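361aa long hypothetical D-aminopeptidase (Pyrococcus horikoshii, PDB 2DRH) probably acts as an aminopeptidase of the S58 (DmpA-like) peptidase family, although its substrate and physiological role have not been established. Local coordinates at residues K20-V24 and K25-V29; L83-L86 and W87-T91; V192-G196 and K197-V201; A248-T251 and G252-N256; S306-S309 and P310-A314. One frame throughout, in Å; residues are numbered along the deposited sequence.

Contact 1 of 5, residues K20-V24 and K25-V29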
loop_
_atom_site.group_PDB
_atom_site.type_symbol
_atom_site.label_atom_id
_atom_site.label_comp_id
_atom_site.label_asym_id
_atom_site.label_seq_id
_atom_site.Cartn_x
_atom_site.Cartn_y
_atom_site.Cartn_z
ATOM N N LYS A 20 3.255 30.900 -7.802
ATOM C CA LYS A 20 2.807 30.430 -6.497
ATOM C C LYS A 20 1.689 29.425 -6.736
ATOM O O LYS A 20 1.067 29.418 -7.804
ATOM C CB LYS A 20 2.272 31.586 -5.653
ATOM C CG LYS A 20 3.315 32.575 -5.151
ATOM C CD LYS A 20 2.619 33.744 -4.460
ATOM C CE LYS A 20 3.602 34.758 -3.887
ATOM N NZ LYS A 20 4.216 34.297 -2.602
ATOM N N ILE A 21 1.429 28.584 -5.742
ATOM C CA ILE A 21 0.383 27.576 -5.860
ATOM C C ILE A 21 -0.982 28.188 -6.214
ATOM O O ILE A 21 -1.821 27.532 -6.828
ATOM C CB ILE A 21 0.256 26.758 -4.557
ATOM C CG1 ILE A 21 -0.667 25.563 -4.785
ATOM C CG2 ILE A 21 -0.261 27.646 -3.425
ATOM C CD1 ILE A 21 -0.738 24.603 -3.604
ATOM N N THR A 22 -1.192 29.445 -5.829
ATOM C CA THR A 22 -2.452 30.136 -6.104
ATOM C C THR A 22 -2.630 30.512 -7.575
ATOM O O THR A 22 -3.621 31.148 -7.942
ATOM C CB THR A 22 -2.596 31.405 -5.254
ATOM O OG1 THR A 22 -1.405 32.190 -5.366
ATOM C CG2 THR A 22 -2.832 31.046 -3.799
ATOM N N ASP A 23 -1.664 30.144 -8.411
ATOM C CA ASP A 23 -1.789 30.413 -9.837
ATOM C C ASP A 23 -2.851 29.438 -10.321
ATOM O O ASP A 23 -3.372 29.554 -11.429
ATOM C CB ASP A 23 -0.466 30.185 -10.574
ATOM C CG ASP A 23 0.457 31.385 -10.490
ATOM O OD1 ASP A 23 -0.043 32.515 -10.642
ATOM O OD2 ASP A 23 1.674 31.207 -10.285
ATOM N N VAL A 24 -3.156 28.460 -9.471
ATOM C CA VAL A 24 -4.207 27.497 -9.770
ATOM C C VAL A 24 -5.435 28.265 -9.286
ATOM O O VAL A 24 -5.674 28.382 -8.083
ATOM C CB VAL A 24 -4.032 26.189 -8.960
ATOM C CG1 VAL A 24 -5.175 25.226 -9.259
ATOM C CG2 VAL A 24 -2.701 25.533 -9.314
ATOM N N LYS A 25 -6.188 28.819 -10.232
ATOM C CA LYS A 25 -7.360 29.627 -9.917
ATOM C C LYS A 25 -8.268 29.023 -8.853
ATOM O O LYS A 25 -8.693 27.870 -8.959
ATOM C CB LYS A 25 -8.176 29.904 -11.188
ATOM C CG LYS A 25 -8.914 28.696 -11.741
ATOM C CD LYS A 25 -7.983 27.757 -12.498
ATOM C CE LYS A 25 -8.618 26.389 -12.704
ATOM N NZ LYS A 25 -8.732 25.662 -11.403
ATOM N N GLY A 26 -8.564 29.817 -7.829
ATOM C CA GLY A 26 -9.431 29.351 -6.763
ATOM C C GLY A 26 -8.676 28.968 -5.506
ATOM O O GLY A 26 -9.202 29.106 -4.399
ATOM N N VAL A 27 -7.449 28.480 -5.668
ATOM C CA VAL A 27 -6.637 28.084 -4.518
ATOM C C VAL A 27 -6.236 29.327 -3.730
ATOM O O VAL A 27 -5.897 30.356 -4.311
ATOM C CB VAL A 27 -5.362 27.314 -4.969
ATOM C CG1 VAL A 27 -4.449 27.038 -3.774
ATOM C CG2 VAL A 27 -5.766 26.004 -5.627
ATOM N N LYS A 28 -6.287 29.231 -2.405
ATOM C CA LYS A 28 -5.929 30.349 -1.542
ATOM C C LYS A 28 -5.083 29.897 -0.349
ATOM O O LYS A 28 -5.237 28.776 0.138
ATOM C CB LYS A 28 -7.204 31.047 -1.067
ATOM C CG LYS A 28 -7.980 31.710 -2.216
ATOM C CD LYS A 28 -9.378 32.128 -1.796
ATOM C CE LYS A 28 -9.350 33.156 -0.681
ATOM N NZ LYS A 28 -10.714 33.361 -0.099
ATOM N N VAL A 29 -4.187 30.779 0.104
ATOM C CA VAL A 29 -3.294 30.488 1.229
ATOM C C VAL A 29 -3.331 31.590 2.289
ATOM O O VAL A 29 -3.232 32.777 1.970
ATOM C CB VAL A 29 -1.821 30.332 0.767
ATOM C CG1 VAL A 29 -0.932 30.037 1.961
ATOM C CG2 VAL A 29 -1.702 29.220 -0.257
#
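With its CG1 swung opposite the backbone nitrogen (chi1 174°), Val27 turns its CG2 onto Val24, whose own CG1 takes the same rotamer (chi1 178°) and reaches back to meet it; the two methyls stand 3.8 Å apart, Val27 CG2 to Val24 CG1. The CG1 branch of Val27 goes the other way, to Ile21, where Val27 CG1 and Ile21 CG1 lie 4.2 Å apart and the side chains cross at about a right angle. The backbone makes this fold-back possible. Residues Val24 to Val27 form a type II beta turn, closed by Val27 N bonding to Val24 O at 3.0 Å, and Gly26 holds the position whose positive phi would jam a side chain against the preceding carbonyl. The turn leads from the short 3-10 segment at residues 21-23 into strand 28-36, within this chain an outermost strand of a mixed sheet. With the two methyls of Val27 trimmed away to an alanine, Val24 CG1 and the CG1 methylene of Ile21 would probably lose their partner, opening a gap between 3-10 segment and turn. Two residues on, Ile21 CG2 meets Val29 CG2 at 3.8 Å, while Thr22 CG2 rests 3.2 Å from Val27 O and its hydroxyl bonds to the carbonyl of Glu163.

Contact 2 of 5, residues L83-L86 and W87-T91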
loop_
_atom_site.group_PDB
_atom_site.type_symbol
_atom_site.label_atom_id
_atom_site.label_comp_id
_atom_site.label_asym_id
_atom_site.label_seq_id
_atom_site.Cartn_x
_atom_site.Cartn_y
_atom_site.Cartn_z
ATOM N N LEU A 83 -5.224 11.369 6.119
ATOM C CA LEU A 83 -4.825 10.631 4.915
ATOM C C LEU A 83 -5.565 9.326 4.610
ATOM O O LEU A 83 -5.753 8.982 3.438
ATOM C CB LEU A 83 -3.322 10.336 4.935
ATOM C CG LEU A 83 -2.359 11.522 4.933
ATOM C CD1 LEU A 83 -0.934 10.990 4.999
ATOM C CD2 LEU A 83 -2.574 12.374 3.682
ATOM N N ILE A 84 -5.976 8.585 5.635
ATOM C CA ILE A 84 -6.655 7.321 5.367
ATOM C C ILE A 84 -7.934 7.476 4.534
ATOM O O ILE A 84 -8.170 6.701 3.608
ATOM C CB ILE A 84 -6.953 6.554 6.685
ATOM C CG1 ILE A 84 -5.687 5.819 7.159
ATOM C CG2 ILE A 84 -8.056 5.544 6.476
ATOM C CD1 ILE A 84 -4.448 6.710 7.289
ATOM N N GLN A 85 -8.754 8.469 4.843
ATOM C CA GLN A 85 -9.979 8.651 4.073
ATOM C C GLN A 85 -9.662 9.284 2.724
ATOM O O GLN A 85 -10.357 9.039 1.747
ATOM C CB GLN A 85 -11.000 9.511 4.837
ATOM C CG GLN A 85 -12.386 9.561 4.158
ATOM C CD GLN A 85 -13.481 10.073 5.076
ATOM O OE1 GLN A 85 -13.641 9.588 6.201
ATOM N NE2 GLN A 85 -14.250 11.057 4.598
ATOM N N LEU A 86 -8.615 10.099 2.668
ATOM C CA LEU A 86 -8.243 10.722 1.408
ATOM C C LEU A 86 -7.985 9.598 0.399
ATOM O O LEU A 86 -8.495 9.619 -0.742
ATOM C CB LEU A 86 -6.989 11.593 1.592
ATOM C CG LEU A 86 -6.614 12.519 0.426
ATOM C CD1 LEU A 86 -5.737 13.649 0.925
ATOM C CD2 LEU A 86 -5.907 11.730 -0.673
ATOM N N TRP A 87 -7.219 8.597 0.836
ATOM C CA TRP A 87 -6.896 7.458 -0.012
ATOM C C TRP A 87 -8.094 6.573 -0.340
ATOM O O TRP A 87 -8.236 6.104 -1.475
ATOM C CB TRP A 87 -5.809 6.587 0.629
ATOM C CG TRP A 87 -4.425 7.167 0.537
ATOM C CD1 TRP A 87 -3.860 7.770 -0.550
ATOM C CD2 TRP A 87 -3.404 7.121 1.546
ATOM N NE1 TRP A 87 -2.551 8.101 -0.284
ATOM C CE2 TRP A 87 -2.246 7.714 0.995
ATOM C CE3 TRP A 87 -3.355 6.635 2.859
ATOM C CZ2 TRP A 87 -1.049 7.832 1.714
ATOM C CZ3 TRP A 87 -2.162 6.754 3.574
ATOM C CH2 TRP A 87 -1.031 7.346 2.999
ATOM N N GLU A 88 -8.950 6.338 0.651
ATOM C CA GLU A 88 -10.114 5.481 0.462
ATOM C C GLU A 88 -11.170 6.079 -0.471
ATOM O O GLU A 88 -11.664 5.395 -1.375
ATOM C CB GLU A 88 -10.764 5.169 1.812
ATOM C CG GLU A 88 -11.884 4.126 1.727
ATOM C CD GLU A 88 -11.359 2.712 1.518
ATOM O OE1 GLU A 88 -10.572 2.245 2.375
ATOM O OE2 GLU A 88 -11.737 2.063 0.508
ATOM N N LEU A 89 -11.514 7.346 -0.250
ATOM C CA LEU A 89 -12.538 8.014 -1.056
ATOM C C LEU A 89 -11.978 8.824 -2.210
ATOM O O LEU A 89 -12.714 9.189 -3.123
ATOM C CB LEU A 89 -13.386 8.935 -0.177
ATOM C CG LEU A 89 -14.190 8.306 0.959
ATOM C CD1 LEU A 89 -14.924 9.398 1.718
ATOM C CD2 LEU A 89 -15.188 7.306 0.399
ATOM N N GLY A 90 -10.680 9.105 -2.161
ATOM C CA GLY A 90 -10.036 9.873 -3.208
ATOM C C GLY A 90 -10.371 11.350 -3.172
ATOM O O GLY A 90 -10.224 12.049 -4.178
ATOM N N THR A 91 -10.801 11.850 -2.020
ATOM C CA THR A 91 -11.178 13.259 -1.940
ATOM C C THR A 91 -10.678 14.028 -0.726
ATOM O O THR A 91 -10.219 13.439 0.258
ATOM C CB THR A 91 -12.704 13.395 -1.971
ATOM O OG1 THR A 91 -13.266 12.562 -0.949
ATOM C CG2 THR A 91 -13.263 12.959 -3.335
HETATM O O HOH W 1 -13.857 12.553 1.908
#
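Leu83 and Trp87 are joined first by their backbones, Trp87 N donating to Leu83 O at 3.0 Å in the i to i+4 pattern that Glu88 and Leu89 repeat with Ile84 and Gln85. The last such bond, from Gly90 N to Leu86 O, is weak, with an angle of 125° at the hydrogen, and Gly90 takes a positive phi as the chain leaves the helix. Side chains four residues apart then pair along the surface of the helix. Leu83 CB lies over one face of the Trp87 indole, offset toward the rim, in a CH-pi contact 4.2 Å from the centroid of the six-membered ring. With its CG set opposite the carbonyl carbon (chi1 -76°), Trp87 is laid back along the preceding turn. Farther on, the aliphatic stem of Gln85 packs on Leu89, Gln85 CG 3.5 Å from Leu89 CD1. Gln85 NE2 donates to a water that also hydrogen-bonds to Thr91 OG1, while its OE1 bonds to Lys79 NZ of the second subunit. Leu83 and Leu86 press on Val282 of strand 278-285, and Trp87 NE1 bonds to Ala71 O of strand 65-73. Glu88 accepts a hydrogen bond from Gly76 N of the second subunit and forms a salt bridge with Arg257 of the third, placing helix 83-89 between its own sheet and two neighbouring copies.

Contact 3 of 5, residues V192-G196 and K197-V201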
loop_
_atom_site.group_PDB
_atom_site.type_symbol
_atom_site.label_atom_id
_atom_site.label_comp_id
_atom_site.label_asym_id
_atom_site.label_seq_id
_atom_site.Cartn_x
_atom_site.Cartn_y
_atom_site.Cartn_z
ATOM N N VAL A 192 1.972 23.994 -18.329
ATOM C CA VAL A 192 2.283 22.944 -19.299
ATOM C C VAL A 192 1.150 22.805 -20.311
ATOM O O VAL A 192 -0.029 22.929 -19.962
ATOM C CB VAL A 192 2.506 21.561 -18.610
ATOM C CG1 VAL A 192 3.437 21.718 -17.409
ATOM C CG2 VAL A 192 1.177 20.957 -18.177
ATOM N N GLU A 193 1.500 22.550 -21.567
ATOM C CA GLU A 193 0.474 22.386 -22.586
ATOM C C GLU A 193 0.368 20.925 -22.986
ATOM O O GLU A 193 1.353 20.311 -23.394
ATOM C CB GLU A 193 0.769 23.248 -23.822
ATOM C CG GLU A 193 -0.337 23.160 -24.868
ATOM C CD GLU A 193 -0.202 24.188 -25.978
ATOM O OE1 GLU A 193 -0.390 25.396 -25.711
ATOM O OE2 GLU A 193 0.092 23.784 -27.121
ATOM N N ILE A 194 -0.832 20.371 -22.849
ATOM C CA ILE A 194 -1.075 18.978 -23.194
ATOM C C ILE A 194 -2.220 18.880 -24.198
ATOM O O ILE A 194 -3.366 19.207 -23.890
ATOM C CB ILE A 194 -1.419 18.149 -21.941
ATOM C CG1 ILE A 194 -0.241 18.182 -20.961
ATOM C CG2 ILE A 194 -1.739 16.718 -22.333
ATOM C CD1 ILE A 194 -0.541 17.526 -19.631
ATOM N N GLU A 195 -1.891 18.425 -25.401
ATOM C CA GLU A 195 -2.871 18.288 -26.470
ATOM C C GLU A 195 -3.617 19.597 -26.697
ATOM O O GLU A 195 -4.843 19.648 -26.629
ATOM C CB GLU A 195 -3.864 17.165 -26.147
ATOM C CG GLU A 195 -3.249 15.767 -26.130
ATOM C CD GLU A 195 -2.479 15.447 -27.399
ATOM O OE1 GLU A 195 -1.298 15.843 -27.506
ATOM O OE2 GLU A 195 -3.053 14.806 -28.300
ATOM N N GLY A 196 -2.857 20.659 -26.945
ATOM C CA GLY A 196 -3.441 21.963 -27.202
ATOM C C GLY A 196 -4.178 22.620 -26.051
ATOM O O GLY A 196 -5.046 23.460 -26.276
ATOM N N LYS A 197 -3.842 22.252 -24.820
ATOM C CA LYS A 197 -4.498 22.846 -23.661
ATOM C C LYS A 197 -3.494 23.214 -22.578
ATOM O O LYS A 197 -2.560 22.462 -22.295
ATOM C CB LYS A 197 -5.550 21.889 -23.093
ATOM C CG LYS A 197 -6.657 21.547 -24.077
ATOM C CD LYS A 197 -7.335 22.812 -24.597
ATOM C CE LYS A 197 -8.326 22.501 -25.706
ATOM N NZ LYS A 197 -8.935 23.744 -26.265
ATOM N N LYS A 198 -3.685 24.382 -21.978
ATOM C CA LYS A 198 -2.793 24.834 -20.927
ATOM C C LYS A 198 -3.284 24.372 -19.565
ATOM O O LYS A 198 -4.471 24.465 -19.252
ATOM C CB LYS A 198 -2.681 26.362 -20.939
ATOM C CG LYS A 198 -1.951 26.932 -22.148
ATOM C CD LYS A 198 -1.913 28.454 -22.091
ATOM C CE LYS A 198 -1.151 29.044 -23.269
ATOM N NZ LYS A 198 0.266 28.581 -23.299
ATOM N N TYR A 199 -2.363 23.856 -18.763
ATOM C CA TYR A 199 -2.690 23.403 -17.416
ATOM C C TYR A 199 -1.613 23.948 -16.486
ATOM O O TYR A 199 -0.445 24.057 -16.865
ATOM C CB TYR A 199 -2.714 21.874 -17.336
ATOM C CG TYR A 199 -3.799 21.206 -18.150
ATOM C CD1 TYR A 199 -5.142 21.327 -17.795
ATOM C CD2 TYR A 199 -3.481 20.438 -19.272
ATOM C CE1 TYR A 199 -6.141 20.696 -18.533
ATOM C CE2 TYR A 199 -4.470 19.808 -20.016
ATOM C CZ TYR A 199 -5.799 19.938 -19.642
ATOM O OH TYR A 199 -6.782 19.291 -20.364
ATOM N N THR A 200 -2.013 24.290 -15.269
ATOM C CA THR A 200 -1.082 24.821 -14.288
ATOM C C THR A 200 -0.846 23.825 -13.152
ATOM O O THR A 200 -1.775 23.145 -12.698
ATOM C CB THR A 200 -1.626 26.121 -13.672
ATOM O OG1 THR A 200 -1.913 27.062 -14.715
ATOM C CG2 THR A 200 -0.615 26.719 -12.711
ATOM N N VAL A 201 0.403 23.743 -12.708
ATOM C CA VAL A 201 0.778 22.881 -11.593
ATOM C C VAL A 201 1.457 23.774 -10.563
ATOM O O VAL A 201 2.527 24.323 -10.825
ATOM C CB VAL A 201 1.779 21.786 -12.007
ATOM C CG1 VAL A 201 2.293 21.057 -10.755
ATOM C CG2 VAL A 201 1.106 20.796 -12.956
HETATM O O HOH W 2 -5.902 18.479 -22.745
#
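This is the closed end of a beta hairpin, where the antiparallel strands 184-193 and 198-207 meet through a short connection. Val192 and Tyr199 form the hydrogen-bonded pair: Val192 N donates to Tyr199 O and Tyr199 N to Val192 O, each at 2.8 Å. Glu193 and Lys198 follow as a non-hydrogen-bonded pair. Beyond them Ile194 N reaches Lys197 O at 2.8 Å, while the return bond from Lys197 N to Ile194 O is weak. Glu195 and Gly196, both with positive phi, carry the chain round.

The side chains sort themselves onto two faces. On the face of Val192 and Tyr199, Val192 CG2 touches Tyr199 CB at 4.1 Å, the side chains crossing at about a right angle. Tyr199 CG lies opposite the carbonyl carbon (chi1 -65°), which sets the ring on the side of Ile194, and Ile194 CB comes to its edge in the ring plane, 4.0 Å from Tyr199 CE2. A water ties the end of the ring to the backbone, hydrogen-bonded to Tyr199 OH and donating to Ile194 O at 2.9 Å. On the other face Glu193 OE1 stands 4.0 Å from Lys198 NZ, beyond a salt bridge, so that any attraction between these exposed groups is probably modest.

Helix 309-328 packs on the buried face, its Leu311 touching Val192, Ile194 and Val201. Strand 198-207 continues the sheet toward its other partner, strand 240-246, while Tyr199 lies against Pro249 and against Val297 of the third subunit.

Contact 4 of 5, residues A248-T251 and G252-N256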
loop_
_atom_site.group_PDB
_atom_site.type_symbol
_atom_site.label_atom_id
_atom_site.label_comp_id
_atom_site.label_asym_id
_atom_site.label_seq_id
_atom_site.Cartn_x
_atom_site.Cartn_y
_atom_site.Cartn_z
ATOM N N ALA A 248 -5.641 20.386 -13.884
ATOM C CA ALA A 248 -5.751 19.318 -14.866
ATOM C C ALA A 248 -6.703 18.247 -14.334
ATOM O O ALA A 248 -6.636 17.878 -13.163
ATOM C CB ALA A 248 -4.373 18.710 -15.138
ATOM N N PRO A 249 -7.618 17.752 -15.183
ATOM C CA PRO A 249 -8.564 16.719 -14.748
ATOM C C PRO A 249 -7.841 15.391 -14.519
ATOM O O PRO A 249 -7.220 14.849 -15.433
ATOM C CB PRO A 249 -9.561 16.656 -15.903
ATOM C CG PRO A 249 -8.706 16.977 -17.089
ATOM C CD PRO A 249 -7.881 18.146 -16.578
ATOM N N LEU A 250 -7.924 14.880 -13.295
ATOM C CA LEU A 250 -7.256 13.626 -12.925
ATOM C C LEU A 250 -8.031 12.874 -11.848
ATOM O O LEU A 250 -8.556 13.478 -10.917
ATOM C CB LEU A 250 -5.858 13.919 -12.396
ATOM C CG LEU A 250 -4.859 14.681 -13.268
ATOM C CD1 LEU A 250 -3.739 15.230 -12.379
ATOM C CD2 LEU A 250 -4.303 13.778 -14.351
ATOM N N THR A 251 -8.092 11.553 -11.976
ATOM C CA THR A 251 -8.791 10.724 -11.004
ATOM C C THR A 251 -7.926 10.593 -9.745
ATOM O O THR A 251 -6.779 11.045 -9.724
ATOM C CB THR A 251 -9.048 9.326 -11.568
ATOM O OG1 THR A 251 -7.804 8.614 -11.677
ATOM C CG2 THR A 251 -9.697 9.429 -12.968
ATOM N N GLY A 252 -8.485 9.993 -8.700
ATOM C CA GLY A 252 -7.747 9.810 -7.462
ATOM C C GLY A 252 -6.448 9.057 -7.694
ATOM O O GLY A 252 -5.386 9.487 -7.248
ATOM N N ARG A 253 -6.531 7.945 -8.413
ATOM C CA ARG A 253 -5.357 7.130 -8.707
ATOM C C ARG A 253 -4.250 7.957 -9.336
ATOM O O ARG A 253 -3.084 7.859 -8.941
ATOM C CB ARG A 253 -5.728 5.981 -9.649
ATOM C CG ARG A 253 -4.531 5.155 -10.118
ATOM C CD ARG A 253 -4.969 4.149 -11.159
ATOM N NE ARG A 253 -5.665 4.828 -12.249
ATOM C CZ ARG A 253 -5.055 5.537 -13.190
ATOM N NH1 ARG A 253 -3.734 5.651 -13.182
ATOM N NH2 ARG A 253 -5.767 6.136 -14.135
ATOM N N GLN A 254 -4.622 8.772 -10.318
ATOM C CA GLN A 254 -3.668 9.625 -11.016
ATOM C C GLN A 254 -3.066 10.669 -10.095
ATOM O O GLN A 254 -1.909 11.046 -10.252
ATOM C CB GLN A 254 -4.354 10.318 -12.204
ATOM C CG GLN A 254 -4.776 9.356 -13.295
ATOM C CD GLN A 254 -5.404 10.054 -14.490
ATOM O OE1 GLN A 254 -6.446 10.707 -14.366
ATOM N NE2 GLN A 254 -4.771 9.921 -15.653
ATOM N N LEU A 255 -3.851 11.147 -9.138
ATOM C CA LEU A 255 -3.351 12.146 -8.209
ATOM C C LEU A 255 -2.355 11.511 -7.221
ATOM O O LEU A 255 -1.486 12.199 -6.687
ATOM C CB LEU A 255 -4.524 12.834 -7.499
ATOM C CG LEU A 255 -5.301 13.776 -8.455
ATOM C CD1 LEU A 255 -6.683 14.110 -7.913
ATOM C CD2 LEU A 255 -4.493 15.048 -8.668
ATOM N N ASN A 256 -2.470 10.206 -6.988
ATOM C CA ASN A 256 -1.511 9.530 -6.113
ATOM C C ASN A 256 -0.194 9.489 -6.877
ATOM O O ASN A 256 0.877 9.640 -6.291
ATOM C CB ASN A 256 -1.946 8.099 -5.785
ATOM C CG ASN A 256 -2.933 8.038 -4.639
ATOM O OD1 ASN A 256 -2.852 8.826 -3.695
ATOM N ND2 ASN A 256 -3.857 7.087 -4.703
#
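Thr251 and Gln254 grip each other by a reciprocal pair of bonds: Thr251 N donates to Gln254 OE1 at 3.0 Å, and Gln254 N points to Thr251 OG1 over a weak 3.5 Å. The first bond is nearly straight, at 164°, and uses a lone pair of the amide oxygen in its carbonyl plane. This is a capping box, with Thr251 as N-cap of helix 252-268. Its OG1 sits between the backbone nitrogen and the carbonyl carbon (chi1 70°), turned to the first helical turn. Regular helical bonding starts alongside, where Leu255 N meets Thr251 O at 3.0 Å.

Leucines pack beside the cap. Leu250 CD1 meets Leu255 CD2 at 3.8 Å. The side chains of Leu250 and Gln254 cross at about a right angle, with Leu250 CD2 3.7 Å from Gln254 OE1. Farther out, Gln254 NE2 bonds to Leu303 O and Asp305 OD1, which fixes the rotation of the amide and presents its oxygen to Thr251. Asp305 also forms a salt bridge with Arg253, whose NH1 reaches the carbonyl of Glu88 in the third subunit.

A leucine in place of Gln254 would probably leave the buried Thr251 N without its acceptor and Leu303 O without its amide donor. Because the Gln254 amide accepts through oxygen and donates through nitrogen, a single uncharged group satisfies both the start of the helix and the loop beside it.

Contact 5 of 5, residues S306-S309 and P310-A314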
loop_
_atom_site.group_PDB
_atom_site.type_symbol
_atom_site.label_atom_id
_atom_site.label_comp_id
_atom_site.label_asym_id
_atom_site.label_seq_id
_atom_site.Cartn_x
_atom_site.Cartn_y
_atom_site.Cartn_z
ATOM N N SER A 306 -1.409 8.221 -20.686
ATOM C CA SER A 306 -0.377 8.316 -21.716
ATOM C C SER A 306 0.040 9.748 -22.052
ATOM O O SER A 306 1.076 9.959 -22.688
ATOM C CB SER A 306 -0.851 7.627 -22.998
ATOM O OG SER A 306 -1.901 8.365 -23.600
ATOM N N VAL A 307 -0.742 10.736 -21.631
ATOM C CA VAL A 307 -0.388 12.118 -21.942
ATOM C C VAL A 307 -0.039 12.996 -20.740
ATOM O O VAL A 307 0.113 14.209 -20.891
ATOM C CB VAL A 307 -1.527 12.829 -22.730
ATOM C CG1 VAL A 307 -1.950 11.977 -23.922
ATOM C CG2 VAL A 307 -2.700 13.108 -21.819
ATOM N N ILE A 308 0.121 12.404 -19.558
ATOM C CA ILE A 308 0.404 13.224 -18.384
ATOM C C ILE A 308 1.834 13.338 -17.868
ATOM O O ILE A 308 2.051 13.899 -16.792
ATOM C CB ILE A 308 -0.495 12.809 -17.207
ATOM C CG1 ILE A 308 -0.176 11.375 -16.780
ATOM C CG2 ILE A 308 -1.959 12.938 -17.607
ATOM C CD1 ILE A 308 -1.105 10.850 -15.697
ATOM N N SER A 309 2.811 12.838 -18.615
ATOM C CA SER A 309 4.199 12.922 -18.162
ATOM C C SER A 309 4.632 14.373 -17.930
ATOM O O SER A 309 5.411 14.658 -17.008
ATOM C CB SER A 309 5.129 12.221 -19.154
ATOM O OG SER A 309 4.876 10.824 -19.160
ATOM N N PRO A 310 4.134 15.314 -18.761
ATOM C CA PRO A 310 4.507 16.714 -18.569
ATOM C C PRO A 310 4.098 17.180 -17.171
ATOM O O PRO A 310 4.811 17.960 -16.537
ATOM C CB PRO A 310 3.728 17.425 -19.674
ATOM C CG PRO A 310 3.751 16.422 -20.768
ATOM C CD PRO A 310 3.410 15.146 -20.036
ATOM N N LEU A 311 2.954 16.701 -16.686
ATOM C CA LEU A 311 2.504 17.089 -15.354
ATOM C C LEU A 311 3.430 16.482 -14.281
ATOM O O LEU A 311 3.656 17.089 -13.233
ATOM C CB LEU A 311 1.049 16.650 -15.128
ATOM C CG LEU A 311 -0.011 17.279 -16.056
ATOM C CD1 LEU A 311 -1.319 16.528 -15.927
ATOM C CD2 LEU A 311 -0.217 18.745 -15.713
ATOM N N PHE A 312 3.963 15.291 -14.539
ATOM C CA PHE A 312 4.882 14.663 -13.583
ATOM C C PHE A 312 6.152 15.510 -13.488
ATOM O O PHE A 312 6.673 15.754 -12.399
ATOM C CB PHE A 312 5.273 13.250 -14.030
ATOM C CG PHE A 312 4.172 12.229 -13.910
ATOM C CD1 PHE A 312 2.966 12.535 -13.293
ATOM C CD2 PHE A 312 4.363 10.938 -14.402
ATOM C CE1 PHE A 312 1.966 11.569 -13.165
ATOM C CE2 PHE A 312 3.374 9.971 -14.279
ATOM C CZ PHE A 312 2.175 10.288 -13.659
ATOM N N LYS A 313 6.651 15.957 -14.637
ATOM C CA LYS A 313 7.858 16.777 -14.659
ATOM C C LYS A 313 7.613 18.139 -14.014
ATOM O O LYS A 313 8.413 18.597 -13.194
ATOM C CB LYS A 313 8.354 16.964 -16.097
ATOM C CG LYS A 313 9.391 18.073 -16.248
ATOM C CD LYS A 313 9.948 18.142 -17.654
ATOM C CE LYS A 313 10.801 16.927 -17.951
ATOM N NZ LYS A 313 11.893 16.814 -16.954
ATOM N N ALA A 314 6.506 18.777 -14.389
ATOM C CA ALA A 314 6.141 20.084 -13.851
ATOM C C ALA A 314 6.018 20.021 -12.326
ATOM O O ALA A 314 6.354 20.969 -11.629
ATOM C CB ALA A 314 4.810 20.556 -14.471
#
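The N-terminal turn of helix 309-328 begins here, with Ile308 at the N-cap position and the end of a short 3-10 segment just before it. Ile308 O serves two amides of the first turn: Phe312 N at 3.3 Å, and Leu311 N through a weak bond. Lys313 N then takes up Ser309 O at 3.0 Å. Pro310 has no N-H to offer, which costs nothing in the first turn of a helix, where amides have no preceding helical carbonyl to bind.

The Ile308 side chain packs along the first turn. Its CG1 lies between the backbone nitrogen and the carbonyl carbon (chi1 64°), a setting that sends CD1 to the Phe312 ring while leaving CG2 for Leu311. Ile308 CD1 stands 3.9 Å from Phe312 CZ, and Ile308 CG2 meets Leu311 CD1 at 4.0 Å. The carbonyl of the same residue also lies over one face of the phenyl ring, its O 3.8 Å above the plane and displaced toward the rim.

Phe312 continues outward to helix 252-268, packing on Val258 and making a cation-pi contact with Arg261. Ser309 OG bonds to the backbone amide of Asn275 in the fourth subunit, and Lys313 forms a cation-pi contact with Tyr272 of that same neighbouring chain.

A proline within the first turn is a familiar feature of alpha-helix N termini; here the N-cap residue is an isoleucine, which contributes packing and gives no side-chain cap.

In the fold
From the N terminus, contact 1 turns the chain into strand 28-36 and contact 2 spans the short helix 83-89 and its exit. Contact 3 closes the hairpin of strands 184-193 and 198-207, contact 4 starts helix 252-268 and contact 5 starts helix 309-328. All five are local and follow in series, so none nests within or crosses another. In space they form a linked group: Thr200 of contact 3 touches Asp23 and Val24 of contact 1, Tyr199 meets Ala248 and Pro249 of contact 4, and Trp87 of contact 2 reaches Asn256. Contacts 3 and 5, with centres about 10 Å apart, join the hairpin to helix 309-328, and Gln254 against Ile308 brings the two helix starts together.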